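Local structure of aminoglycoside N(6')acetyltransferase (Legionella pneumophila subsp. pneumophila, 3F5B) at residues M20-H25 against F56-K61; E26-W31 against F76-T81. The protein probably transfers an acyl group from an acyl donor to an acceptor, possibly the 6'-amino group of an aminoglycoside. One frame throughout, in Å; residues are numbered along the deposited sequence.

Contact 1 of 2, residues M20-H25 against F56-K61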
# COMPACT_ATOMS: atom_id res chain seq x y z
N MSE A 20 -9.19 -8.58 -3.63
CA MSE A 20 -8.94 -10.01 -3.48
C MSE A 20 -10.22 -10.82 -3.52
O MSE A 20 -11.26 -10.37 -3.01
CB MSE A 20 -8.27 -10.23 -2.13
CG MSE A 20 -6.87 -9.69 -2.05
SE MSE A 20 -5.68 -10.99 -2.85
CE MSE A 20 -5.95 -12.48 -1.60
N ASN A 21 -10.13 -12.03 -4.07
CA ASN A 21 -11.18 -13.03 -3.92
C ASN A 21 -10.58 -14.31 -3.37
O ASN A 21 -9.34 -14.46 -3.30
CB ASN A 21 -11.99 -13.25 -5.21
CG ASN A 21 -11.17 -13.84 -6.34
OD1 ASN A 21 -10.52 -14.86 -6.18
ND2 ASN A 21 -11.23 -13.21 -7.50
N LYS A 22 -11.43 -15.24 -2.92
CA LYS A 22 -10.97 -16.46 -2.26
C LYS A 22 -9.97 -17.26 -3.06
O LYS A 22 -9.18 -17.99 -2.48
CB LYS A 22 -12.14 -17.38 -1.89
CG LYS A 22 -12.91 -16.98 -0.66
CD LYS A 22 -14.19 -17.83 -0.57
CE LYS A 22 -14.73 -17.88 0.85
NZ LYS A 22 -13.70 -18.44 1.79
N SER A 23 -10.03 -17.17 -4.38
CA SER A 23 -9.17 -18.02 -5.19
C SER A 23 -7.71 -17.60 -5.11
O SER A 23 -6.83 -18.35 -5.52
CB SER A 23 -9.65 -18.05 -6.64
OG SER A 23 -9.48 -16.78 -7.20
N GLN A 24 -7.45 -16.41 -4.57
CA GLN A 24 -6.09 -15.88 -4.47
C GLN A 24 -5.59 -15.94 -3.04
O GLN A 24 -4.48 -15.49 -2.76
CB GLN A 24 -6.05 -14.45 -4.98
CG GLN A 24 -6.26 -14.33 -6.48
CD GLN A 24 -7.17 -13.18 -6.87
OE1 GLN A 24 -7.98 -12.69 -6.07
NE2 GLN A 24 -7.02 -12.72 -8.12
N HIS A 25 -6.41 -16.46 -2.14
CA HIS A 25 -6.09 -16.49 -0.72
C HIS A 25 -4.74 -17.20 -0.41
O HIS A 25 -3.85 -16.62 0.24
CB HIS A 25 -7.21 -17.18 0.07
CG HIS A 25 -7.21 -16.84 1.54
ND1 HIS A 25 -8.20 -17.27 2.40
CD2 HIS A 25 -6.35 -16.12 2.29
CE1 HIS A 25 -7.95 -16.82 3.62
NE2 HIS A 25 -6.83 -16.12 3.58
N PHE A 56 -12.08 -10.21 5.48
CA PHE A 56 -12.36 -9.66 4.16
C PHE A 56 -12.88 -10.70 3.18
O PHE A 56 -13.85 -10.44 2.47
CB PHE A 56 -11.12 -9.00 3.59
CG PHE A 56 -11.37 -8.28 2.29
CD1 PHE A 56 -11.97 -7.00 2.29
CD2 PHE A 56 -11.06 -8.88 1.08
CE1 PHE A 56 -12.25 -6.33 1.10
CE2 PHE A 56 -11.32 -8.22 -0.13
CZ PHE A 56 -11.93 -6.94 -0.13
N LEU A 57 -12.23 -11.86 3.15
CA LEU A 57 -12.55 -12.91 2.19
C LEU A 57 -13.79 -13.72 2.59
O LEU A 57 -14.48 -14.28 1.73
CB LEU A 57 -11.34 -13.83 1.96
CG LEU A 57 -10.22 -13.17 1.12
CD1 LEU A 57 -9.02 -14.11 0.96
CD2 LEU A 57 -10.73 -12.73 -0.26
N ASN A 58 -14.10 -13.74 3.88
CA ASN A 58 -15.16 -14.61 4.36
C ASN A 58 -16.43 -13.88 4.82
O ASN A 58 -17.14 -14.39 5.68
CB ASN A 58 -14.60 -15.56 5.42
CG ASN A 58 -13.59 -16.53 4.84
OD1 ASN A 58 -13.97 -17.55 4.27
ND2 ASN A 58 -12.29 -16.21 4.96
N ASP A 59 -16.70 -12.70 4.25
CA ASP A 59 -17.87 -11.89 4.64
C ASP A 59 -17.88 -11.63 6.15
O ASP A 59 -18.91 -11.81 6.82
CB ASP A 59 -19.19 -12.57 4.17
CG ASP A 59 -20.45 -11.73 4.48
OD1 ASP A 59 -20.41 -10.47 4.42
OD2 ASP A 59 -21.50 -12.34 4.78
N GLY A 60 -16.73 -11.27 6.69
CA GLY A 60 -16.61 -10.96 8.11
C GLY A 60 -16.77 -9.47 8.36
O GLY A 60 -17.64 -8.82 7.79
N LYS A 61 -15.93 -8.94 9.24
CA LYS A 61 -15.95 -7.51 9.55
C LYS A 61 -14.55 -7.01 9.38
O LYS A 61 -13.88 -6.66 10.35
CB LYS A 61 -16.40 -7.26 11.00
CG LYS A 61 -17.72 -7.86 11.33
CD LYS A 61 -17.98 -7.79 12.84
CE LYS A 61 -19.26 -8.49 13.21
NZ LYS A 61 -20.41 -7.94 12.42
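L57 sets its two methyls against H25 and the M20-N21 backbone. CD1 lies over one face of the H25 imidazole, 3.3 Å from H25 CG and 3.5 Å from the ring centroid, a CH-pi contact displaced toward the rim. H25 CG, anti to the backbone N (chi1 -160°), lies toward the helix end, and the CD1 methyl sits closest to this atom of the ring. L57 CD2 turns to the start of the turn, packing on N21 C at 3.5 Å and on M20 CB at 4.0 Å. Beside it, the edge of the F56 ring faces backbone: CE2 comes within 3.6 Å of M20 O, near the ring plane.

The polar link lies on the solvent side, where K22 is exposed. K22 reaches past L57 O, and its NZ donates to N58 OD1 at 2.6 Å from above the amide plane, the two side chains crossing at about a right angle. N58 ND2 bonds to H54 O, a second hold on this amide.

The contact thus joins the 3-10 turn between strand 15-19 and helix 25-31 to the C-terminal end of helix 43-57, while M20 and F56 both reach H66 of strand 65-71.

Contact 2 of 2, residues E26-W31 against F76-T81; sequences ELVLGW and FAYLIT
V28 presses one methyl onto the face of the Y78 ring: CG1 stands 3.6 Å from the ring centroid, only 6° off the ring normal. All six ring carbons are therefore nearly equidistant from it, the nearest being Y78 CG at 3.7 Å from V28 CG1. In this CH-pi contact CG1 is anti to the backbone N (chi1 169°), which points that branch at the strand.

One helical turn on, the six-membered ring of W31 rests against the strand at F76 and A77. Its contacts are chiefly with backbone: W31 CZ3 lies 3.4 Å from A77 O, and W31 CH2 is 3.5 Å from F76 N. The edge also meets a side chain, CE3 of W31 approaching Y78 CB at 4.0 Å near the indole plane. F76 and A77 direct their CB atoms away from the helix, leaving mainly their main chain to the indole.

The helix runs across the strand at 92°, the axes of the two short segments 9.6 Å apart. Here the first helix after strand 15-19 lies on one face of the central mixed sheet of the GNAT fold, while F76, A77 and L79 reach helix 109-123.

Further out, L27 of the same helix places CG over one indole face, offset toward the rim. The Y78 ring touches T49 and L53 of helix 43-57, and its OH is hydrogen-bonded to H66 ND1, so the phenol is held at its far end as well as under V28. V28 also touches L53. Strand 76-81 is itself set in the sheet by backbone bonds from F76, A77 and L79 to strand 65-71 and from Y78 to F100.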
# COMPACT_ATOMS: atom_id res chain seq x y z
N GLU A 26 -4.61 -18.44 -0.88
CA GLU A 26 -3.41 -19.21 -0.61
C GLU A 26 -2.17 -18.58 -1.25
O GLU A 26 -1.11 -18.56 -0.63
CB GLU A 26 -3.60 -20.69 -0.98
CG GLU A 26 -4.76 -21.29 -0.19
CD GLU A 26 -4.78 -22.79 -0.14
OE1 GLU A 26 -4.24 -23.45 -1.08
OE2 GLU A 26 -5.34 -23.30 0.84
N LEU A 27 -2.32 -18.03 -2.46
CA LEU A 27 -1.23 -17.27 -3.11
C LEU A 27 -0.65 -16.18 -2.21
O LEU A 27 0.59 -16.09 -2.02
CB LEU A 27 -1.68 -16.67 -4.45
CG LEU A 27 -0.73 -15.67 -5.15
CD1 LEU A 27 0.52 -16.34 -5.64
CD2 LEU A 27 -1.42 -14.95 -6.31
N VAL A 28 -1.54 -15.34 -1.67
CA VAL A 28 -1.12 -14.22 -0.84
C VAL A 28 -0.59 -14.74 0.50
O VAL A 28 0.41 -14.23 1.02
CB VAL A 28 -2.25 -13.19 -0.66
CG1 VAL A 28 -1.91 -12.16 0.41
CG2 VAL A 28 -2.55 -12.51 -2.01
N LEU A 29 -1.25 -15.75 1.07
CA LEU A 29 -0.72 -16.36 2.30
C LEU A 29 0.76 -16.85 2.15
O LEU A 29 1.60 -16.63 3.05
CB LEU A 29 -1.65 -17.46 2.82
CG LEU A 29 -2.89 -16.97 3.60
CD1 LEU A 29 -3.80 -18.16 3.85
CD2 LEU A 29 -2.52 -16.30 4.93
N GLY A 30 1.08 -17.47 1.03
CA GLY A 30 2.45 -17.91 0.77
C GLY A 30 3.35 -16.68 0.70
O GLY A 30 4.41 -16.64 1.33
N TRP A 31 2.89 -15.69 -0.06
CA TRP A 31 3.63 -14.45 -0.27
C TRP A 31 4.11 -13.82 1.04
O TRP A 31 5.26 -13.45 1.16
CB TRP A 31 2.76 -13.42 -0.99
CG TRP A 31 2.73 -13.53 -2.49
CD1 TRP A 31 3.49 -14.37 -3.29
CD2 TRP A 31 1.94 -12.75 -3.37
NE1 TRP A 31 3.20 -14.15 -4.61
CE2 TRP A 31 2.27 -13.14 -4.69
CE3 TRP A 31 1.01 -11.72 -3.18
CZ2 TRP A 31 1.64 -12.58 -5.82
CZ3 TRP A 31 0.40 -11.15 -4.29
CH2 TRP A 31 0.72 -11.59 -5.61
N PHE A 76 1.58 -10.03 -8.58
CA PHE A 76 2.94 -9.76 -8.09
C PHE A 76 3.00 -8.94 -6.81
O PHE A 76 4.07 -8.85 -6.20
CB PHE A 76 3.82 -9.12 -9.19
CG PHE A 76 3.49 -7.66 -9.47
CD1 PHE A 76 4.12 -6.65 -8.77
CD2 PHE A 76 2.54 -7.32 -10.43
CE1 PHE A 76 3.82 -5.28 -9.01
CE2 PHE A 76 2.21 -5.97 -10.68
CZ PHE A 76 2.84 -4.95 -9.96
N ALA A 77 1.88 -8.30 -6.41
CA ALA A 77 1.89 -7.49 -5.19
C ALA A 77 0.58 -7.60 -4.44
O ALA A 77 -0.46 -7.92 -5.02
CB ALA A 77 2.19 -5.98 -5.52
N TYR A 78 0.65 -7.25 -3.16
CA TYR A 78 -0.50 -7.30 -2.26
C TYR A 78 -0.55 -5.94 -1.55
O TYR A 78 0.47 -5.45 -1.05
CB TYR A 78 -0.30 -8.44 -1.27
CG TYR A 78 -1.22 -8.51 -0.05
CD1 TYR A 78 -2.61 -8.47 -0.17
CD2 TYR A 78 -0.67 -8.70 1.24
CE1 TYR A 78 -3.45 -8.56 0.98
CE2 TYR A 78 -1.51 -8.82 2.39
CZ TYR A 78 -2.88 -8.74 2.24
OH TYR A 78 -3.70 -8.84 3.35
N LEU A 79 -1.73 -5.33 -1.57
CA LEU A 79 -1.93 -3.98 -1.02
C LEU A 79 -3.14 -4.01 -0.10
O LEU A 79 -4.11 -4.79 -0.30
CB LEU A 79 -2.08 -2.91 -2.12
CG LEU A 79 -1.11 -2.93 -3.33
CD1 LEU A 79 -1.58 -3.94 -4.41
CD2 LEU A 79 -0.95 -1.54 -3.97
N ILE A 80 -3.08 -3.15 0.90
CA ILE A 80 -4.08 -3.05 1.96
C ILE A 80 -4.39 -1.56 2.16
O ILE A 80 -3.47 -0.77 2.37
CB ILE A 80 -3.57 -3.64 3.29
CG1 ILE A 80 -3.06 -5.09 3.11
CG2 ILE A 80 -4.71 -3.59 4.40
CD1 ILE A 80 -2.53 -5.76 4.41
N THR A 81 -5.67 -1.19 2.03
CA THR A 81 -6.06 0.21 2.22
C THR A 81 -7.15 0.35 3.29
O THR A 81 -8.00 -0.52 3.44
CB THR A 81 -6.54 0.86 0.91
OG1 THR A 81 -7.69 0.17 0.42
CG2 THR A 81 -5.42 0.80 -0.19

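Contacts 1 and 2 lie 12 Å apart, centre to centre, and their segments alternate along the chain, 20-25 running directly into 26-31 and 56-61 preceding 76-81. They touch directly: in the conformer given, CE of the selenomethionine M20 lies 3.4 Å from V28 CG2, the V28 branch that does not meet Y78. L53 of helix 43-57 is shared too, touched by M20 and H25 from contact 1 and by V28 and Y78 from contact 2. Contact 1 is at the surface, whereas contact 2 is buried, and the side chain of Y78 is about 9 Å from the bound cyclohexane. F100, which bonds to the Y78 backbone, lines that pocket.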